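Local coordinates for protein triacylglycerol lipase (Clostridium botulinum, PDB 5AH1) that hydrolyses ester bonds, as a zinc-binding triacylglycerol lipase of the alpha/beta-hydrolase fold that also degrades synthetic polyesters, at residues A[50-55]-A[101-106]; A[254-259]-A[430-435]; A[334-339]-A[350-355]. All coordinates share one frame; numbering follows the deposited sequence. Where two conformers were deposited one is given.

Contact 1 (A[50-55]-A[101-106]); sequences EDINKM and GGVVDL
Ile52, on helix 49-54, faces Val104 at the end of a type II' turn, with 7.9 Å between their CA atoms and no hydrogen bond joining the two backbones. The turn runs from Gly101 to Val104 and is closed by the bond from Val104 N to Gly101 O (3.0 Å). Gly102 has the positive phi (72°) that this turn type requires at its second position. By folding back here, the loop offers two consecutive valines to the helix. Ile52 answers with a fork. Its CG1 lies beside the backbone N (chi1 -68°) and meets Val103 CG2 at 3.6 Å, while its other branch, CG2, reaches Val104 CG2 at 3.9 Å. One isoleucine thus divides its two branches between two neighbouring residues, and both pairs are purely apolar. Asn53 adds a looser margin, its OD1 standing 4.3 Å from Val104 CG2. Lys47 also touches Ile52, and Tyr97 touches Val103. On the helix side, the chain leaves with a bond from Met55 N to Ile52 O at 2.9 Å. Immediately after the valines, Asp105 takes the N-cap position of helix 106-112. Its OD1 makes a weak hydrogen bond to Glu108 N, and its OD2 forms a salt bridge with Arg91. The arrangement packs helix 49-54 against the loop that leads from strand 80-83 into helix 106-112, part of a beta-alpha-beta crossover of the alpha/beta-hydrolase sheet to the parallel neighbour 117-120.

Contact 2 (A[254-259]-A[430-435]); sequences GTITGK and VGTFGN
The ring of Phe433 has one face occupied by the methyl of its own neighbour, Thr432 CG2, 3.9 Å above the plane and over the ring centre, while Ile256 CD1 comes obliquely to CZ, at 3.7 Å, from helix 242-257. The peptide bond between Thr432 and Phe433 is cis, which probably helps bring the two consecutive side chains together, the methyl over the ring. Ile256 CD1 also meets Thr432 CG2, tip to tip, at 3.8 Å. A single terminal methyl is therefore shared between a threonine and an aromatic ring. The branch that carries it, CG1, lies beside the backbone N (chi1 -60°), and the side chain ends nearer the loop than its first bond would suggest.

In Thr432 the two branches do different work. With OG1 beside the backbone N (chi1 -62°), CG2 stands anti to that N and serves the apolar contact, whereas OG1 is hydrogen-bonded to Tyr97 OH. Tyr97 also touches both Ile256 and Phe433, so a third part of the chain joins the cluster. Phe433 N is held by Asp428 OD1, a bond that probably helps to hold the backbone at the cis peptide.

The helix ends just past the contact. Gly258, with positive phi, breaks from helical geometry, although its N still bonds to Gly254 O at 2.8 Å. Thr257 OG1 donates to Gly258 O over 2.8 Å, tilted 25° from the carbonyl plane, and has a weak bond to Leu253 O as well. The contact therefore joins the C-terminal end of helix 242-257 to the loop between strand 415-417 and helix 437-448.

Contact 3 (A[334-339]-A[350-355]); sequences QATKES and GPMNPI. With K (potassium ion), chain C.
Pro351 works in two directions: its CB approaches Ala335 CB at 4.4 Å, while its carbonyl O binds a potassium ion at 2.4 Å. Three waters complete part of the ion's shell, and Asp425 and Asp428 supply further oxygens. One of these waters, itself 2.4 Å from the potassium, donates to Gly350 O, so two successive carbonyls serve the site, one directly and one through water.

Segment 334-339 holds the first strand of a beta hairpin, 336-338, and 350-355 follows the second, antiparallel strand 345-347, so they meet at its base. The larger apolar contact there is made by Met352. In the conformer described, CG is anti to the backbone N (chi1 -173°), and bends at chi2 and chi3 fold the chain so that CE lies 3.6 Å from Ala335 CB and 3.9 Å from Thr336 CG2. The residue was modelled in two conformers, so these distances hold for one of them. Ala360 of helix 357-363 touches both Met352 and Thr336.

Thr336 turns OG1 to Asn383 N, and Gln334 NE2 reaches forward to Thr336 O from above the carbonyl plane. Beyond Met352, Asn353 OD1 accepts from Ile355 N at 3.0 Å, an Asx turn with an N-H...O angle of 167°; this turn lies just ahead of helix 357-363.

How the contacts relate
The three contacts form a chain of neighbours on the alpha/beta-hydrolase fold. Contact 1 and contact 2, with centres 11 Å apart, touch through segment 430-435: Asn435 ND2 is 3.0 Å from Met55 O, a probable hydrogen bond, and Ile52 CG2 packs on Gly434 O at 3.4 Å. Contact 2 meets contact 3 more lightly, with Thr255 CG2 4.1 Å from Ile355 CD1. Contacts 1 and 3 do not touch, their nearest atoms being about 8 Å apart. The potassium ion coordinated in contact 3 lies about 6 Å from the Phe433 side chain and about 10 Å from that of Ile52. Asp428 links contacts 2 and 3: OD2 binds the ion and OD1 accepts from Phe433 N.

Contact 1 (A[50-55]-A[101-106])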
ATOM      1  N   GLU A  50      -0.614  -9.938  23.888  0.51 21.26           N
ATOM      2  CA  GLU A  50      -1.279  -9.513  25.120  0.51 21.59           C
ATOM      3  C   GLU A  50      -1.107  -8.013  25.325  0.51 21.66           C
ATOM      4  O   GLU A  50      -2.063  -7.298  25.638  0.51 21.49           O
ATOM      5  CB  GLU A  50      -0.728 -10.254  26.343  0.51 21.89           C
ATOM      6  CG  GLU A  50      -1.437  -9.882  27.646  0.51 22.28           C
ATOM      7  CD  GLU A  50      -0.770 -10.448  28.884  0.51 22.73           C
ATOM      8  OE1 GLU A  50       0.453 -10.705  28.859  0.51 23.25           O
ATOM      9  OE2 GLU A  50      -1.484 -10.628  29.889  0.51 22.58           O
ATOM     10  N   ASP A  51       0.115  -7.532  25.140  1.00 22.03           N
ATOM     11  CA  ASP A  51       0.399  -6.115  25.376  1.00 22.56           C
ATOM     12  C   ASP A  51      -0.226  -5.202  24.322  1.00 20.94           C
ATOM     13  O   ASP A  51      -0.655  -4.093  24.647  1.00 20.93           O
ATOM     14  CB  ASP A  51       1.908  -5.866  25.489  1.00 25.13           C
ATOM     15  CG  ASP A  51       2.468  -6.284  26.847  1.00 27.56           C
ATOM     16  OD1 ASP A  51       1.670  -6.593  27.759  1.00 28.75           O
ATOM     17  OD2 ASP A  51       3.704  -6.290  27.013  1.00 28.81           O
ATOM     18  N   ILE A  52      -0.291  -5.647  23.070  1.00 19.15           N
ATOM     19  CA  ILE A  52      -1.036  -4.889  22.072  1.00 18.30           C
ATOM     20  C   ILE A  52      -2.490  -4.760  22.534  1.00 18.47           C
ATOM     21  O   ILE A  52      -3.072  -3.682  22.462  1.00 17.88           O
ATOM     22  CB  ILE A  52      -0.985  -5.534  20.669  1.00 16.92           C
ATOM     23  CG1 ILE A  52       0.430  -5.450  20.080  1.00 17.46           C
ATOM     24  CG2 ILE A  52      -2.013  -4.886  19.730  1.00 16.67           C
ATOM     25  CD1 ILE A  52       0.905  -4.047  19.678  1.00 17.91           C
ATOM     26  N   ASN A  53      -3.066  -5.853  23.039  1.00 19.75           N
ATOM     27  CA  ASN A  53      -4.474  -5.858  23.447  1.00 21.14           C
ATOM     28  C   ASN A  53      -4.764  -4.933  24.632  1.00 21.42           C
ATOM     29  O   ASN A  53      -5.916  -4.568  24.872  1.00 21.71           O
ATOM     30  CB  ASN A  53      -4.947  -7.285  23.762  1.00 22.83           C
ATOM     31  CG  ASN A  53      -5.039  -8.163  22.524  1.00 24.67           C
ATOM     32  OD1 ASN A  53      -5.228  -7.675  21.410  1.00 25.94           O
ATOM     33  ND2 ASN A  53      -4.916  -9.467  22.720  1.00 26.05           N
ATOM     34  N   LYS A  54      -3.718  -4.554  25.362  1.00 21.56           N
ATOM     35  CA  LYS A  54      -3.840  -3.605  26.469  1.00 22.51           C
ATOM     36  C   LYS A  54      -3.862  -2.147  26.003  1.00 22.39           C
ATOM     37  O   LYS A  54      -4.295  -1.265  26.742  1.00 23.42           O
ATOM     38  CB  LYS A  54      -2.705  -3.806  27.474  1.00 23.11           C
ATOM     39  CG  LYS A  54      -2.808  -5.096  28.270  1.00 24.68           C
ATOM     40  CD  LYS A  54      -1.667  -5.237  29.269  1.00 26.61           C
ATOM     41  CE  LYS A  54      -1.703  -6.591  29.949  1.00 28.66           C
ATOM     42  NZ  LYS A  54      -0.593  -6.747  30.919  1.00 30.18           N
ATOM     43  N   MET A  55      -3.394  -1.894  24.784  1.00 21.03           N
ATOM     44  CA  MET A  55      -3.403  -0.541  24.237  1.00 20.53           C
ATOM     45  C   MET A  55      -4.843  -0.107  23.934  1.00 19.57           C
ATOM     46  O   MET A  55      -5.719  -0.949  23.735  1.00 19.04           O
ATOM     47  CB  MET A  55      -2.548  -0.472  22.962  1.00 20.89           C
ATOM     48  CG  MET A  55      -1.116  -0.929  23.149  1.00 21.23           C
ATOM     49  SD  MET A  55      -0.141  -0.831  21.632  1.00 22.13           S
ATOM     50  CE  MET A  55       0.055   0.934  21.467  1.00 22.56           C
ATOM     51  N   GLY A 101      -1.535  -6.550  11.069  1.00 10.31           N
ATOM     52  CA  GLY A 101      -1.792  -6.688  12.490  1.00 10.48           C
ATOM     53  C   GLY A 101      -0.566  -6.956  13.337  1.00 10.92           C
ATOM     54  O   GLY A 101      -0.616  -6.858  14.557  1.00 11.81           O
ATOM     55  N   GLY A 102       0.544  -7.331  12.709  1.00 11.55           N
ATOM     56  CA  GLY A 102       1.753  -7.604  13.464  1.00 11.93           C
ATOM     57  C   GLY A 102       1.685  -8.896  14.251  1.00 12.52           C
ATOM     58  O   GLY A 102       1.660  -9.985  13.672  1.00 13.33           O
ATOM     59  N   VAL A 103       1.657  -8.772  15.577  1.00 12.86           N
ATOM     60  CA  VAL A 103       1.467  -9.929  16.453  1.00 14.24           C
ATOM     61  C   VAL A 103       0.001 -10.294  16.615  1.00 14.58           C
ATOM     62  O   VAL A 103      -0.315 -11.311  17.241  1.00 16.36           O
ATOM     63  CB  VAL A 103       2.083  -9.705  17.841  1.00 14.85           C
ATOM     64  CG1 VAL A 103       3.589  -9.538  17.721  1.00 16.57           C
ATOM     65  CG2 VAL A 103       1.443  -8.518  18.553  1.00 14.93           C
ATOM     66  N   VAL A 104      -0.889  -9.466  16.067  1.00 13.97           N
ATOM     67  CA  VAL A 104      -2.309  -9.798  15.985  1.00 13.41           C
ATOM     68  C   VAL A 104      -2.619 -10.175  14.543  1.00 13.09           C
ATOM     69  O   VAL A 104      -2.334  -9.421  13.648  1.00 14.21           O
ATOM     70  CB  VAL A 104      -3.196  -8.620  16.415  1.00 12.99           C
ATOM     71  CG1 VAL A 104      -4.681  -8.961  16.236  1.00 12.85           C
ATOM     72  CG2 VAL A 104      -2.890  -8.212  17.859  1.00 13.74           C
ATOM     73  N   ASP A 105      -3.193 -11.346  14.313  1.00 12.58           N
ATOM     74  CA  ASP A 105      -3.454 -11.808  12.953  1.00 12.33           C
ATOM     75  C   ASP A 105      -4.828 -11.298  12.507  1.00 12.10           C
ATOM     76  O   ASP A 105      -5.846 -11.950  12.762  1.00 12.81           O
ATOM     77  CB  ASP A 105      -3.362 -13.336  12.903  1.00 13.45           C
ATOM     78  CG  ASP A 105      -3.435 -13.884  11.487  1.00 13.84           C
ATOM     79  OD1 ASP A 105      -3.798 -13.131  10.561  1.00 14.28           O
ATOM     80  OD2 ASP A 105      -3.130 -15.073  11.287  1.00 14.87           O
ATOM     81  N   LEU A 106      -4.860 -10.121  11.883  1.00 12.22           N
ATOM     82  CA  LEU A 106      -6.137  -9.492  11.537  1.00 11.96           C
ATOM     83  C   LEU A 106      -6.973 -10.364  10.607  1.00 11.59           C
ATOM     84  O   LEU A 106      -8.195 -10.444  10.779  1.00 12.61           O
ATOM     85  CB  LEU A 106      -5.910  -8.121  10.896  1.00 12.02           C
ATOM     86  CG  LEU A 106      -5.382  -7.009  11.795  1.00 12.04           C
ATOM     87  CD1 LEU A 106      -5.032  -5.793  10.973  1.00 12.99           C
ATOM     88  CD2 LEU A 106      -6.403  -6.646  12.866  1.00 13.80           C
TER

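Contact 2 (A[254-259]-A[430-435])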
ATOM      1  N   GLY A 254      14.436  -4.157  10.084  1.00 13.85           N
ATOM      2  CA  GLY A 254      15.273  -4.662  11.154  1.00 14.76           C
ATOM      3  C   GLY A 254      14.765  -4.332  12.549  1.00 15.75           C
ATOM      4  O   GLY A 254      15.025  -5.097  13.475  1.00 16.58           O
ATOM      5  N   THR A 255      14.055  -3.212  12.717  1.00 16.69           N
ATOM      6  CA  THR A 255      13.511  -2.873  14.034  1.00 17.67           C
ATOM      7  C   THR A 255      12.421  -3.861  14.417  1.00 17.96           C
ATOM      8  O   THR A 255      12.081  -3.988  15.588  1.00 19.03           O
ATOM      9  CB  THR A 255      12.941  -1.422  14.119  1.00 18.75           C
ATOM     10  OG1 THR A 255      11.742  -1.294  13.339  1.00 19.49           O
ATOM     11  CG2 THR A 255      13.979  -0.410  13.670  1.00 19.36           C
ATOM     12  N   ILE A 256      11.877  -4.553  13.419  1.00 18.12           N
ATOM     13  CA  ILE A 256      10.858  -5.570  13.637  1.00 19.54           C
ATOM     14  C   ILE A 256      11.475  -6.958  13.739  1.00 19.47           C
ATOM     15  O   ILE A 256      11.142  -7.715  14.645  1.00 20.94           O
ATOM     16  CB  ILE A 256       9.809  -5.548  12.507  1.00 20.70           C
ATOM     17  CG1 ILE A 256       9.126  -4.181  12.457  1.00 21.70           C
ATOM     18  CG2 ILE A 256       8.787  -6.656  12.688  1.00 21.61           C
ATOM     19  CD1 ILE A 256       8.510  -3.741  13.759  1.00 22.29           C
ATOM     20  N   THR A 257      12.375  -7.305  12.825  1.00 19.04           N
ATOM     21  CA  THR A 257      12.939  -8.655  12.824  1.00 19.24           C
ATOM     22  C   THR A 257      13.983  -8.841  13.916  1.00 20.34           C
ATOM     23  O   THR A 257      14.200  -9.960  14.384  1.00 20.96           O
ATOM     24  CB  THR A 257      13.618  -9.001  11.479  1.00 18.17           C
ATOM     25  OG1 THR A 257      14.693  -8.093  11.225  1.00 17.70           O
ATOM     26  CG2 THR A 257      12.627  -8.917  10.343  1.00 18.08           C
ATOM     27  N   GLY A 258      14.610  -7.739  14.327  1.00 20.88           N
ATOM     28  CA  GLY A 258      15.853  -7.792  15.084  1.00 21.89           C
ATOM     29  C   GLY A 258      17.009  -7.610  14.111  1.00 22.88           C
ATOM     30  O   GLY A 258      16.895  -8.003  12.952  1.00 21.68           O
ATOM     31  N   LYS A 259      18.121  -7.026  14.556  1.00 25.17           N
ATOM     32  CA  LYS A 259      19.163  -6.605  13.614  1.00 28.11           C
ATOM     33  C   LYS A 259      19.907  -7.778  12.982  1.00 28.87           C
ATOM     34  O   LYS A 259      20.444  -7.665  11.879  1.00 29.25           O
ATOM     35  CB  LYS A 259      20.159  -5.636  14.265  1.00 30.30           C
ATOM     36  CG  LYS A 259      21.200  -6.265  15.182  1.00 31.72           C
ATOM     37  CD  LYS A 259      22.335  -5.286  15.486  1.00 32.47           C
ATOM     38  CE  LYS A 259      21.820  -4.003  16.107  1.00 32.68           C
ATOM     39  NZ  LYS A 259      22.916  -3.159  16.653  1.00 32.94           N
ATOM     40  N   VAL A 430      -1.793  -0.520  10.776  1.00  8.77           N
ATOM     41  CA  VAL A 430      -1.784  -1.960  10.512  1.00  8.84           C
ATOM     42  C   VAL A 430      -1.241  -2.749  11.719  1.00 10.11           C
ATOM     43  O   VAL A 430      -0.854  -3.919  11.583  1.00 11.02           O
ATOM     44  CB  VAL A 430      -1.028  -2.328   9.202  1.00  9.63           C
ATOM     45  CG1 VAL A 430      -1.744  -1.747   8.010  1.00 10.28           C
ATOM     46  CG2 VAL A 430       0.428  -1.860   9.218  1.00 10.79           C
ATOM     47  N   GLY A 431      -1.266  -2.137  12.902  1.00 10.97           N
ATOM     48  CA  GLY A 431      -0.989  -2.869  14.134  1.00 11.06           C
ATOM     49  C   GLY A 431       0.442  -2.822  14.629  1.00 11.32           C
ATOM     50  O   GLY A 431       0.781  -3.463  15.625  1.00 12.06           O
ATOM     51  N   THR A 432       1.279  -2.051  13.944  1.00 12.03           N
ATOM     52  CA  THR A 432       2.692  -1.906  14.267  1.00 12.36           C
ATOM     53  C   THR A 432       2.976  -0.420  14.575  1.00 12.40           C
ATOM     54  O   THR A 432       3.515   0.309  13.736  1.00 11.36           O
ATOM     55  CB  THR A 432       3.533  -2.419  13.082  1.00 12.36           C
ATOM     56  OG1 THR A 432       3.250  -3.816  12.889  1.00 13.60           O
ATOM     57  CG2 THR A 432       5.029  -2.256  13.324  1.00 12.89           C
ATOM     58  N   PHE A 433       2.622   0.057  15.773  1.00 12.14           N
ATOM     59  CA  PHE A 433       2.111  -0.731  16.898  1.00 13.23           C
ATOM     60  C   PHE A 433       0.808  -0.111  17.384  1.00 13.35           C
ATOM     61  O   PHE A 433       0.767   1.058  17.758  1.00 14.41           O
ATOM     62  CB  PHE A 433       3.151  -0.741  18.018  1.00 14.37           C
ATOM     63  CG  PHE A 433       4.462  -1.345  17.602  1.00 15.46           C
ATOM     64  CD1 PHE A 433       4.583  -2.719  17.431  1.00 15.88           C
ATOM     65  CD2 PHE A 433       5.565  -0.545  17.362  1.00 16.51           C
ATOM     66  CE1 PHE A 433       5.777  -3.281  17.033  1.00 16.75           C
ATOM     67  CE2 PHE A 433       6.764  -1.105  16.973  1.00 16.52           C
ATOM     68  CZ  PHE A 433       6.864  -2.479  16.802  1.00 17.27           C
ATOM     69  N   GLY A 434      -0.256  -0.904  17.376  1.00 13.47           N
ATOM     70  CA  GLY A 434      -1.546  -0.424  17.829  1.00 14.19           C
ATOM     71  C   GLY A 434      -2.565  -1.536  17.900  1.00 13.22           C
ATOM     72  O   GLY A 434      -2.437  -2.569  17.236  1.00 12.47           O
ATOM     73  N   ASN A 435      -3.573  -1.307  18.734  1.00 13.10           N
ATOM     74  CA  ASN A 435      -4.698  -2.207  18.893  1.00 12.92           C
ATOM     75  C   ASN A 435      -5.771  -1.781  17.910  1.00 12.11           C
ATOM     76  O   ASN A 435      -6.467  -0.790  18.142  1.00 13.26           O
ATOM     77  CB  ASN A 435      -5.187  -2.107  20.337  1.00 13.65           C
ATOM     78  CG  ASN A 435      -6.367  -3.009  20.637  1.00 14.59           C
ATOM     79  OD1 ASN A 435      -6.832  -3.769  19.786  1.00 14.40           O
ATOM     80  ND2 ASN A 435      -6.849  -2.938  21.871  1.00 15.75           N
TER

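Contact 3 (A[334-339]-A[350-355])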
ATOM      1  N   GLN A 334      -2.245  10.616  10.281  1.00  9.24           N
ATOM      2  CA  GLN A 334      -1.405  11.772  10.598  1.00  8.88           C
ATOM      3  C   GLN A 334      -0.765  11.571  11.961  1.00  9.15           C
ATOM      4  O   GLN A 334      -1.439  11.126  12.885  1.00  9.44           O
ATOM      5  CB  GLN A 334      -2.234  13.056  10.614  1.00  9.50           C
ATOM      6  CG  GLN A 334      -1.418  14.267  11.057  1.00 10.25           C
ATOM      7  CD  GLN A 334      -2.172  15.562  10.981  1.00 11.45           C
ATOM      8  OE1 GLN A 334      -3.297  15.629  10.481  1.00 13.24           O
ATOM      9  NE2 GLN A 334      -1.543  16.618  11.470  1.00 13.31           N
ATOM     10  N   ALA A 335       0.518  11.912  12.082  1.00  9.17           N
ATOM     11  CA  ALA A 335       1.191  11.851  13.376  1.00  9.39           C
ATOM     12  C   ALA A 335       2.204  12.991  13.549  1.00  9.61           C
ATOM     13  O   ALA A 335       3.119  12.902  14.367  1.00 10.86           O
ATOM     14  CB  ALA A 335       1.843  10.489  13.615  1.00 10.87           C
ATOM     15  N   THR A 336       2.009  14.072  12.799  1.00  9.54           N
ATOM     16  CA  THR A 336       2.769  15.302  12.977  1.00  9.37           C
ATOM     17  C   THR A 336       1.911  16.437  13.533  1.00 10.68           C
ATOM     18  O   THR A 336       0.674  16.395  13.499  1.00 11.20           O
ATOM     19  CB  THR A 336       3.379  15.790  11.651  1.00  9.69           C
ATOM     20  OG1 THR A 336       2.357  15.959  10.673  1.00 10.48           O
ATOM     21  CG2 THR A 336       4.413  14.800  11.125  1.00 10.63           C
ATOM     22  N   LYS A 337       2.594  17.463  14.033  1.00 10.97           N
ATOM     23  CA  LYS A 337       1.987  18.722  14.448  1.00 12.62           C
ATOM     24  C   LYS A 337       2.789  19.850  13.834  1.00 13.43           C
ATOM     25  O   LYS A 337       3.936  19.663  13.433  1.00 12.44           O
ATOM     26  CB  LYS A 337       2.008  18.860  15.974  1.00 15.24           C
ATOM     27  CG  LYS A 337       3.400  18.782  16.577  1.00 18.69           C
ATOM     28  CD  LYS A 337       3.400  18.883  18.084  1.00 22.40           C
ATOM     29  CE  LYS A 337       4.823  18.763  18.616  1.00 25.46           C
ATOM     30  NZ  LYS A 337       4.895  18.769  20.108  1.00 27.29           N
ATOM     31  N   GLU A 338       2.187  21.025  13.751  1.00 15.02           N
ATOM     32  CA  GLU A 338       2.867  22.182  13.187  1.00 17.40           C
ATOM     33  C   GLU A 338       3.755  22.837  14.239  1.00 18.61           C
ATOM     34  O   GLU A 338       3.323  23.080  15.366  1.00 20.59           O
ATOM     35  CB  GLU A 338       1.846  23.195  12.653  1.00 20.54           C
ATOM     36  CG  GLU A 338       2.492  24.420  12.002  1.00 23.55           C
ATOM     37  CD  GLU A 338       1.506  25.300  11.249  1.00 26.45           C
ATOM     38  OE1 GLU A 338       0.421  24.806  10.854  1.00 27.04           O
ATOM     39  OE2 GLU A 338       1.828  26.489  11.045  1.00 27.63           O
ATOM     40  N   SER A 339       5.002  23.107  13.869  1.00 18.15           N
ATOM     41  CA  SER A 339       5.888  23.914  14.689  1.00 20.47           C
ATOM     42  C   SER A 339       5.445  25.370  14.630  1.00 21.85           C
ATOM     43  O   SER A 339       5.407  25.970  13.557  1.00 23.01           O
ATOM     44  CB  SER A 339       7.318  23.802  14.186  1.00 22.24           C
ATOM     45  OG  SER A 339       8.125  24.793  14.793  1.00 23.76           O
ATOM     46  N   GLY A 350       5.183  10.481  21.079  1.00 15.43           N
ATOM     47  CA  GLY A 350       4.172   9.591  21.614  1.00 14.82           C
ATOM     48  C   GLY A 350       3.580   8.816  20.454  1.00 14.02           C
ATOM     49  O   GLY A 350       3.899   7.641  20.248  1.00 15.66           O
ATOM     50  N   PRO A 351       2.747   9.480  19.646  1.00 13.90           N
ATOM     51  CA  PRO A 351       2.132   8.802  18.501  1.00 13.57           C
ATOM     52  C   PRO A 351       3.114   8.337  17.424  1.00 12.55           C
ATOM     53  O   PRO A 351       2.903   7.290  16.829  1.00 13.26           O
ATOM     54  CB  PRO A 351       1.183   9.872  17.942  1.00 15.47           C
ATOM     55  CG  PRO A 351       0.897  10.761  19.102  1.00 17.04           C
ATOM     56  CD  PRO A 351       2.168  10.817  19.864  1.00 15.78           C
ATOM     57  N   MET A 352       4.166   9.105  17.162  0.81 11.84           N
ATOM     58  CA  MET A 352       5.092   8.777  16.071  0.81 11.87           C
ATOM     59  C   MET A 352       6.203   7.834  16.505  0.81 11.72           C
ATOM     60  O   MET A 352       6.947   8.129  17.433  0.81 12.72           O
ATOM     61  CB  MET A 352       5.723  10.056  15.505  0.81 12.25           C
ATOM     62  CG  MET A 352       6.574   9.840  14.261  0.81 12.23           C
ATOM     63  SD  MET A 352       5.622   9.551  12.764  0.81 11.10           S
ATOM     64  CE  MET A 352       5.145  11.220  12.353  0.81 11.32           C
ATOM     65  N   ASN A 353       6.324   6.706  15.817  1.00 11.71           N
ATOM     66  CA  ASN A 353       7.438   5.802  16.025  1.00 12.60           C
ATOM     67  C   ASN A 353       8.739   6.597  15.877  1.00 12.01           C
ATOM     68  O   ASN A 353       8.904   7.304  14.892  1.00 12.09           O
ATOM     69  CB  ASN A 353       7.382   4.716  14.953  1.00 13.24           C
ATOM     70  CG  ASN A 353       8.335   3.562  15.215  1.00 14.97           C
ATOM     71  OD1 ASN A 353       9.437   3.748  15.728  1.00 15.82           O
ATOM     72  ND2 ASN A 353       7.924   2.360  14.820  1.00 15.52           N
ATOM     73  N   PRO A 354       9.657   6.510  16.856  1.00 11.74           N
ATOM     74  CA  PRO A 354      10.929   7.248  16.737  1.00 12.05           C
ATOM     75  C   PRO A 354      11.703   6.973  15.439  1.00 12.49           C
ATOM     76  O   PRO A 354      12.431   7.848  14.973  1.00 12.35           O
ATOM     77  CB  PRO A 354      11.704   6.792  17.976  1.00 13.56           C
ATOM     78  CG  PRO A 354      10.613   6.486  18.970  1.00 14.91           C
ATOM     79  CD  PRO A 354       9.534   5.851  18.171  1.00 13.68           C
ATOM     80  N   ILE A 355      11.503   5.806  14.835  1.00 12.72           N
ATOM     81  CA  ILE A 355      12.142   5.475  13.561  1.00 14.26           C
ATOM     82  C   ILE A 355      11.714   6.430  12.440  1.00 12.64           C
ATOM     83  O   ILE A 355      12.432   6.599  11.455  1.00 13.36           O
ATOM     84  CB  ILE A 355      11.853   3.990  13.138  1.00 18.68           C
ATOM     85  CG1 ILE A 355      12.786   3.529  12.027  1.00 22.77           C
ATOM     86  CG2 ILE A 355      10.442   3.805  12.623  1.00 19.14           C
ATOM     87  CD1 ILE A 355      14.200   3.453  12.418  1.00 24.91           C
TER
HETATM   88  K     K C1456       3.305   4.904  16.720  1.00 12.62           K
HETATM   89  O   HOH W   1       4.722   5.599  18.575  1.00 16.39           O
HETATM   90  O   HOH W   2       5.035   3.192  16.789  1.00 16.11           O
HETATM   91  O   HOH W   3       2.101   3.472  18.463  1.00 21.68           O